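Local coordinates for class II aldolase/adducin N-terminal domain-containing protein (Thermoplasma acidophilum, PDB 3M4R) that is the zinc-binding class II aldolase/adducin-type domain of a longer short-chain dehydrogenase/reductase family protein that may act as an oxidoreductase, at residues F118-L123 and F166-V172. Residues are numbered along the deposited sequence; the frame is centred on the assembly and turned at random.
Sequences FLHAFL and FTLAKEV
Leu119 and Ala169 are the residues whose CA atoms come nearest, 4.9 Å apart, where the short helix 117-121 meets helix 166-175; no hydrogen bond links the two segments. The small methyl of Ala169 probably permits this closeness: its CB lies 3.5 Å from Phe118 CB and also touches the ring of Phe122. One turn earlier in helix 166-175, Phe166 directs an edge at the face of Phe118 in a T-shaped stack, with centroids 5.3 Å apart, planes at 90° and Phe166 CE1 over the ring centre. Phe166 reaches there because its CG is anti to the backbone N (chi1 -168°). Phe122 brings its ring edge to helix 166-175, CD2 lying 3.5 Å from Ala169 O and CZ 4.1 Å from Phe166 CE1, while Phe118 CB sits over one face near the rim. With an alanine in place of this ring, a gap is likely to open beside Ala169 CB and Phe166 CE1. Farther along, Leu119 CD2 rests 3.8 Å from Ala169 CA, with Leu168 CG and Val172 CG2 beside it, and Val172 CG1 meets the isopropyl end of Leu123. Helix 94-103 packs on Phe118; strand 127-131 touches Leu119 and Leu123, and strand 182-185 touches Leu123, Leu168 and Val172. This apolar seam joins helix 117-121 and the turn after it to helix 166-175 beside the zinc site: Leu119 touches the ligand His130, and Leu168 touches the ligand His188.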
loop_
_atom_site.group_PDB
_atom_site.type_symbol
_atom_site.label_atom_id
_atom_site.label_comp_id
_atom_site.label_asym_id
_atom_site.label_seq_id
_atom_site.Cartn_x
_atom_site.Cartn_y
_atom_site.Cartn_z
ATOM N N PHE A 118 -4.513 7.186 1.717
ATOM C CA PHE A 118 -3.853 8.168 0.850
ATOM C C PHE A 118 -2.471 7.733 0.359
ATOM O O PHE A 118 -2.058 8.171 -0.709
ATOM C CB PHE A 118 -3.772 9.525 1.484
ATOM C CG PHE A 118 -5.110 10.233 1.527
ATOM C CD1 PHE A 118 -5.689 10.683 0.367
ATOM C CD2 PHE A 118 -5.805 10.358 2.703
ATOM C CE1 PHE A 118 -6.931 11.314 0.390
ATOM C CE2 PHE A 118 -7.051 11.013 2.735
ATOM C CZ PHE A 118 -7.608 11.483 1.565
ATOM N N LEU A 119 -1.798 6.807 1.061
ATOM C CA LEU A 119 -0.530 6.245 0.495
ATOM C C LEU A 119 -0.798 5.577 -0.844
ATOM O O LEU A 119 0.025 5.619 -1.807
ATOM C CB LEU A 119 0.126 5.215 1.423
ATOM C CG LEU A 119 0.527 5.634 2.836
ATOM C CD1 LEU A 119 1.127 4.444 3.643
ATOM C CD2 LEU A 119 1.491 6.828 2.801
ATOM N N HIS A 120 -1.956 4.948 -0.901
ATOM C CA HIS A 120 -2.381 4.177 -2.066
ATOM C C HIS A 120 -2.875 5.074 -3.209
ATOM O O HIS A 120 -2.531 4.887 -4.426
ATOM C CB HIS A 120 -3.464 3.221 -1.607
ATOM C CG HIS A 120 -2.947 2.177 -0.659
ATOM N ND1 HIS A 120 -2.552 0.926 -1.097
ATOM C CD2 HIS A 120 -2.737 2.196 0.681
ATOM C CE1 HIS A 120 -2.112 0.227 -0.056
ATOM N NE2 HIS A 120 -2.214 0.967 1.036
ATOM N N ALA A 121 -3.720 6.016 -2.833
ATOM C CA ALA A 121 -4.374 6.894 -3.832
ATOM C C ALA A 121 -3.353 7.726 -4.562
ATOM O O ALA A 121 -3.488 7.956 -5.755
ATOM C CB ALA A 121 -5.455 7.838 -3.160
ATOM N N PHE A 122 -2.324 8.157 -3.838
ATOM C CA PHE A 122 -1.342 9.104 -4.339
ATOM C C PHE A 122 -0.158 8.455 -5.089
ATOM O O PHE A 122 0.692 9.176 -5.557
ATOM C CB PHE A 122 -0.756 9.937 -3.216
ATOM C CG PHE A 122 -1.704 10.940 -2.603
ATOM C CD1 PHE A 122 -2.889 11.308 -3.211
ATOM C CD2 PHE A 122 -1.357 11.555 -1.419
ATOM C CE1 PHE A 122 -3.703 12.255 -2.617
ATOM C CE2 PHE A 122 -2.151 12.501 -0.823
ATOM C CZ PHE A 122 -3.331 12.849 -1.414
ATOM N N LEU A 123 -0.141 7.147 -5.236
ATOM C CA LEU A 123 0.876 6.481 -6.067
ATOM C C LEU A 123 0.211 5.995 -7.348
ATOM O O LEU A 123 -0.802 5.258 -7.300
ATOM C CB LEU A 123 1.474 5.314 -5.302
ATOM C CG LEU A 123 2.456 5.708 -4.194
ATOM C CD1 LEU A 123 2.827 4.467 -3.334
ATOM C CD2 LEU A 123 3.665 6.348 -4.807
ATOM N N PHE A 166 -1.458 12.133 6.866
ATOM C CA PHE A 166 -1.602 12.858 5.623
ATOM C C PHE A 166 -0.300 13.472 5.102
ATOM O O PHE A 166 0.021 13.362 3.898
ATOM C CB PHE A 166 -2.725 13.907 5.760
ATOM C CG PHE A 166 -3.142 14.498 4.449
ATOM C CD1 PHE A 166 -3.857 13.759 3.550
ATOM C CD2 PHE A 166 -2.735 15.769 4.081
ATOM C CE1 PHE A 166 -4.210 14.315 2.317
ATOM C CE2 PHE A 166 -3.085 16.301 2.859
ATOM C CZ PHE A 166 -3.814 15.576 1.989
ATOM N N THR A 167 0.491 14.066 5.972
ATOM C CA THR A 167 1.828 14.543 5.548
ATOM C C THR A 167 2.707 13.433 4.964
ATOM O O THR A 167 3.388 13.647 3.940
ATOM C CB THR A 167 2.531 15.326 6.654
ATOM O OG1 THR A 167 1.646 16.367 7.071
ATOM C CG2 THR A 167 3.831 15.997 6.132
ATOM N N LEU A 168 2.645 12.235 5.550
ATOM C CA LEU A 168 3.412 11.132 5.047
ATOM C C LEU A 168 2.977 10.872 3.615
ATOM O O LEU A 168 3.830 10.790 2.729
ATOM C CB LEU A 168 3.233 9.888 5.938
ATOM C CG LEU A 168 3.785 8.594 5.332
ATOM C CD1 LEU A 168 5.309 8.755 5.139
ATOM C CD2 LEU A 168 3.457 7.340 6.215
ATOM N N ALA A 169 1.645 10.825 3.371
ATOM C CA ALA A 169 1.138 10.524 2.057
ATOM C C ALA A 169 1.560 11.546 1.033
ATOM O O ALA A 169 1.904 11.169 -0.080
ATOM C CB ALA A 169 -0.436 10.314 2.053
ATOM N N LYS A 170 1.552 12.812 1.402
ATOM C CA LYS A 170 2.049 13.891 0.529
ATOM C C LYS A 170 3.548 13.771 0.148
ATOM O O LYS A 170 3.958 14.010 -0.991
ATOM C CB LYS A 170 1.849 15.206 1.272
ATOM C CG LYS A 170 0.358 15.483 1.559
ATOM C CD LYS A 170 -0.137 16.720 0.914
ATOM C CE LYS A 170 -0.003 16.737 -0.605
ATOM N NZ LYS A 170 -0.129 18.164 -0.971
ATOM N N GLU A 171 4.361 13.388 1.113
ATOM C CA GLU A 171 5.800 13.147 0.863
ATOM C C GLU A 171 6.019 11.944 -0.022
ATOM O O GLU A 171 6.896 11.954 -0.893
ATOM C CB GLU A 171 6.494 12.876 2.165
ATOM C CG GLU A 171 6.749 14.106 2.949
ATOM C CD GLU A 171 7.741 15.038 2.256
ATOM O OE1 GLU A 171 8.877 14.618 1.934
ATOM O OE2 GLU A 171 7.350 16.193 2.024
ATOM N N VAL A 172 5.229 10.899 0.224
ATOM C CA VAL A 172 5.274 9.726 -0.596
ATOM C C VAL A 172 4.922 10.115 -2.033
ATOM O O VAL A 172 5.641 9.766 -2.978
ATOM C CB VAL A 172 4.345 8.640 -0.047
ATOM C CG1 VAL A 172 4.087 7.613 -1.067
ATOM C CG2 VAL A 172 4.910 8.075 1.231
#